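Local coordinates for sensor protein (Bacteroides thetaiotaomicron, PDB 2X7X) that binds beta-D-fructose through its periplasmic domain, the sensing part of a hybrid two-component system that is probably a histidine kinase and transcription regulator, at residues N24-R29 and Y245-D250. Numbering follows the deposited sequence.
Sequences NDEILR and YPTNGD. With FRU (beta-D-fructofuranose), chain E.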
ATOM      1  N   ASN A  24      17.292  -9.001   2.456  1.00 39.07           N
ATOM      2  CA  ASN A  24      18.091  -9.429   3.597  1.00 39.81           C
ATOM      3  C   ASN A  24      17.385  -9.168   4.931  1.00 40.58           C
ATOM      4  O   ASN A  24      17.078 -10.111   5.669  1.00 40.40           O
ATOM      5  CB  ASN A  24      19.453  -8.741   3.564  1.00 39.59           C
ATOM      6  CG  ASN A  24      20.293  -9.163   2.366  1.00 39.39           C
ATOM      7  OD1 ASN A  24      20.000 -10.160   1.701  1.00 38.96           O
ATOM      8  ND2 ASN A  24      21.350  -8.409   2.093  1.00 37.43           N
ATOM      9  N   ASP A  25      17.108  -7.892   5.206  1.00 41.50           N
ATOM     10  CA  ASP A  25      16.396  -7.470   6.411  1.00 42.52           C
ATOM     11  C   ASP A  25      15.106  -8.233   6.613  1.00 43.13           C
ATOM     12  O   ASP A  25      14.720  -8.476   7.748  1.00 43.83           O
ATOM     13  CB  ASP A  25      16.069  -5.977   6.376  1.00 42.56           C
ATOM     14  CG  ASP A  25      17.302  -5.093   6.460  1.00 43.58           C
ATOM     15  OD1 ASP A  25      17.125  -3.865   6.330  1.00 45.35           O
ATOM     16  OD2 ASP A  25      18.435  -5.599   6.639  1.00 43.86           O
ATOM     17  N   GLU A  26      14.433  -8.600   5.526  1.00 43.75           N
ATOM     18  CA  GLU A  26      13.189  -9.379   5.617  1.00 44.51           C
ATOM     19  C   GLU A  26      13.451 -10.816   6.068  1.00 44.98           C
ATOM     20  O   GLU A  26      12.602 -11.434   6.701  1.00 44.87           O
ATOM     21  CB  GLU A  26      12.429  -9.385   4.282  1.00 44.43           C
ATOM     22  CG  GLU A  26      11.437  -8.245   4.080  1.00 44.19           C
ATOM     23  CD  GLU A  26      10.961  -8.089   2.633  1.00 44.78           C
ATOM     24  OE1 GLU A  26      10.028  -7.296   2.406  1.00 45.46           O
ATOM     25  OE2 GLU A  26      11.499  -8.743   1.713  1.00 44.74           O
ATOM     26  N   ILE A  27      14.623 -11.335   5.719  1.00 46.01           N
ATOM     27  CA  ILE A  27      15.008 -12.698   6.063  1.00 47.18           C
ATOM     28  C   ILE A  27      15.371 -12.750   7.546  1.00 48.09           C
ATOM     29  O   ILE A  27      14.748 -13.486   8.318  1.00 47.98           O
ATOM     30  CB  ILE A  27      16.178 -13.198   5.176  1.00 47.12           C
ATOM     31  CG1 ILE A  27      15.685 -13.454   3.751  1.00 46.54           C
ATOM     32  CG2 ILE A  27      16.813 -14.459   5.761  1.00 46.68           C
ATOM     33  CD1 ILE A  27      16.788 -13.402   2.706  1.00 45.61           C
ATOM     34  N   LEU A  28      16.358 -11.942   7.927  1.00 49.17           N
ATOM     35  CA  LEU A  28      16.746 -11.770   9.323  1.00 50.38           C
ATOM     36  C   LEU A  28      15.539 -11.501  10.241  1.00 51.40           C
ATOM     37  O   LEU A  28      15.451 -12.067  11.332  1.00 51.72           O
ATOM     38  CB  LEU A  28      17.791 -10.652   9.463  1.00 49.93           C
ATOM     39  CG  LEU A  28      19.094 -10.774   8.665  1.00 49.47           C
ATOM     40  CD1 LEU A  28      19.850  -9.456   8.656  1.00 49.30           C
ATOM     41  CD2 LEU A  28      19.986 -11.893   9.189  1.00 49.39           C
ATOM     42  N   ARG A  29      14.607 -10.659   9.796  1.00 52.55           N
ATOM     43  CA  ARG A  29      13.434 -10.339  10.606  1.00 53.79           C
ATOM     44  C   ARG A  29      12.570 -11.577  10.829  1.00 54.60           C
ATOM     45  O   ARG A  29      11.998 -11.759  11.910  1.00 55.01           O
ATOM     46  CB  ARG A  29      12.606  -9.216   9.978  1.00 53.73           C
ATOM     47  CG  ARG A  29      11.435  -8.765  10.844  1.00 54.56           C
ATOM     48  CD  ARG A  29      10.439  -7.871  10.105  1.00 54.70           C
ATOM     49  NE  ARG A  29      11.086  -6.651   9.639  1.00 54.48           N
ATOM     50  CZ  ARG A  29      11.129  -6.265   8.369  1.00 54.52           C
ATOM     51  NH1 ARG A  29      11.761  -5.142   8.052  1.00 53.55           N
ATOM     52  NH2 ARG A  29      10.532  -6.990   7.422  1.00 53.97           N
ATOM     53  N   TYR A 245       8.963  -5.826  -8.473  1.00 23.81           N
ATOM     54  CA  TYR A 245       9.776  -7.031  -8.416  1.00 24.69           C
ATOM     55  C   TYR A 245       9.973  -7.375  -6.949  1.00 25.52           C
ATOM     56  O   TYR A 245      10.832  -6.786  -6.268  1.00 25.83           O
ATOM     57  CB  TYR A 245      11.107  -6.866  -9.149  1.00 24.33           C
ATOM     58  CG  TYR A 245      11.818  -8.185  -9.371  1.00 24.64           C
ATOM     59  CD1 TYR A 245      11.189  -9.229 -10.072  1.00 25.28           C
ATOM     60  CD2 TYR A 245      13.101  -8.403  -8.882  1.00 23.49           C
ATOM     61  CE1 TYR A 245      11.828 -10.458 -10.284  1.00 24.50           C
ATOM     62  CE2 TYR A 245      13.749  -9.622  -9.089  1.00 23.82           C
ATOM     63  CZ  TYR A 245      13.106 -10.645  -9.793  1.00 24.48           C
ATOM     64  OH  TYR A 245      13.728 -11.857 -10.018  1.00 24.82           O
ATOM     65  N   PRO A 246       9.154  -8.303  -6.443  1.00 26.47           N
ATOM     66  CA  PRO A 246       9.011  -8.487  -4.990  1.00 27.57           C
ATOM     67  C   PRO A 246      10.186  -9.208  -4.352  1.00 28.69           C
ATOM     68  O   PRO A 246      10.727 -10.165  -4.916  1.00 28.85           O
ATOM     69  CB  PRO A 246       7.727  -9.312  -4.853  1.00 27.40           C
ATOM     70  CG  PRO A 246       7.620 -10.077  -6.152  1.00 27.15           C
ATOM     71  CD  PRO A 246       8.290  -9.214  -7.216  1.00 26.83           C
ATOM     72  N   THR A 247      10.571  -8.715  -3.182  1.00 30.09           N
ATOM     73  CA  THR A 247      11.674  -9.254  -2.407  1.00 31.26           C
ATOM     74  C   THR A 247      11.196 -10.455  -1.585  1.00 32.57           C
ATOM     75  O   THR A 247      11.825 -11.513  -1.622  1.00 32.67           O
ATOM     76  CB  THR A 247      12.281  -8.181  -1.493  1.00 30.95           C
ATOM     77  OG1 THR A 247      11.247  -7.591  -0.705  1.00 30.94           O
ATOM     78  CG2 THR A 247      12.945  -7.081  -2.306  1.00 30.94           C
ATOM     79  N   ASN A 248      10.081 -10.276  -0.868  1.00 34.11           N
ATOM     80  CA  ASN A 248       9.435 -11.319  -0.067  1.00 35.55           C
ATOM     81  C   ASN A 248      10.392 -12.188   0.763  1.00 36.56           C
ATOM     82  O   ASN A 248      10.309 -13.416   0.763  1.00 36.81           O
ATOM     83  CB  ASN A 248       8.506 -12.168  -0.941  1.00 35.55           C
ATOM     84  CG  ASN A 248       7.163 -11.473  -1.230  1.00 36.83           C
ATOM     85  OD1 ASN A 248       6.707 -10.605  -0.477  1.00 38.75           O
ATOM     86  ND2 ASN A 248       6.529 -11.860  -2.327  1.00 35.75           N
ATOM     87  N   GLY A 249      11.299 -11.526   1.476  1.00 37.65           N
ATOM     88  CA  GLY A 249      12.290 -12.199   2.314  1.00 39.17           C
ATOM     89  C   GLY A 249      11.711 -13.195   3.298  1.00 40.24           C
ATOM     90  O   GLY A 249      12.295 -14.257   3.527  1.00 40.15           O
ATOM     91  N   ASP A 250      10.564 -12.850   3.873  1.00 41.48           N
ATOM     92  CA  ASP A 250       9.859 -13.734   4.797  1.00 42.95           C
ATOM     93  C   ASP A 250       9.443 -15.083   4.187  1.00 43.80           C
ATOM     94  O   ASP A 250       9.571 -16.126   4.836  1.00 43.92           O
ATOM     95  CB  ASP A 250       8.637 -13.028   5.399  1.00 43.04           C
ATOM     96  CG  ASP A 250       7.585 -12.686   4.365  1.00 43.92           C
ATOM     97  OD1 ASP A 250       6.384 -12.921   4.647  1.00 44.34           O
ATOM     98  OD2 ASP A 250       7.963 -12.184   3.277  1.00 45.35           O
TER
HETATM   99  C1  FRU E1335      18.870  -6.209  -7.283  1.00 24.07           C
HETATM  100  C2  FRU E1335      18.592  -6.200  -8.775  1.00 22.70           C
HETATM  101  C3  FRU E1335      17.233  -5.587  -9.104  1.00 21.51           C
HETATM  102  C4  FRU E1335      16.750  -6.472 -10.236  1.00 21.98           C
HETATM  103  C5  FRU E1335      17.238  -7.836  -9.769  1.00 22.73           C
HETATM  104  C6  FRU E1335      17.407  -8.881 -10.870  1.00 23.46           C
HETATM  105  O1  FRU E1335      20.257  -6.448  -7.055  1.00 24.20           O
HETATM  106  O2  FRU E1335      19.669  -5.523  -9.433  1.00 22.07           O
HETATM  107  O3  FRU E1335      17.313  -4.195  -9.442  1.00 19.62           O
HETATM  108  O4  FRU E1335      15.332  -6.409 -10.425  1.00 21.48           O
HETATM  109  O5  FRU E1335      18.530  -7.547  -9.228  1.00 23.02           O
HETATM  110  O6  FRU E1335      17.748 -10.151 -10.279  1.00 24.64           O
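E26, on helix 18-31, reaches T247 and G249 in a buried carboxylate-to-helix-start contact within the periplasmic-binding-protein fold, where two lobes each built on a beta sheet enclose the sugar. The 245-250 segment leaves strand 241-244 of one lobe, passes the fructose site and enters helix 249-260, which packs against helix 18-31 in the other; this is therefore one of the crossings between the lobes. At its sugar end the Y245 ring approaches fructose, Y245 CD2 lying 3.4 Å from FRU O4, and its hydroxyl bonds D94 of the same pocket.

Beyond CG the E26 chain is extended, and the E26 and T247 side chains cross at about a right angle, with OE2 meeting OG1. E26 OE2 accepts two hydrogen bonds from opposite faces of the carboxylate plane. T247 OG1 donates to E26 OE2 on the syn side at 2.7 Å, whereas G249 N, at 2.8 Å from the same OE2 and nearly straight (167°), comes from above the plane, 50° out of it. A negative charge beside the first turn of helix 249-260 would probably be favoured by the helix dipole; K22 bonds T247 OG1 as well. An alanine in place of E26 would probably leave the G249 amide and T247 hydroxyl without this shared acceptor and open a gap beside the helix start.

The nearest CA atoms across the contact are E26 CA and G249 CA, 4.4 Å apart, and E26 CB lies 3.4 Å from G249 CA. Alongside, I27 CG1 rests 3.5 Å from G249 O.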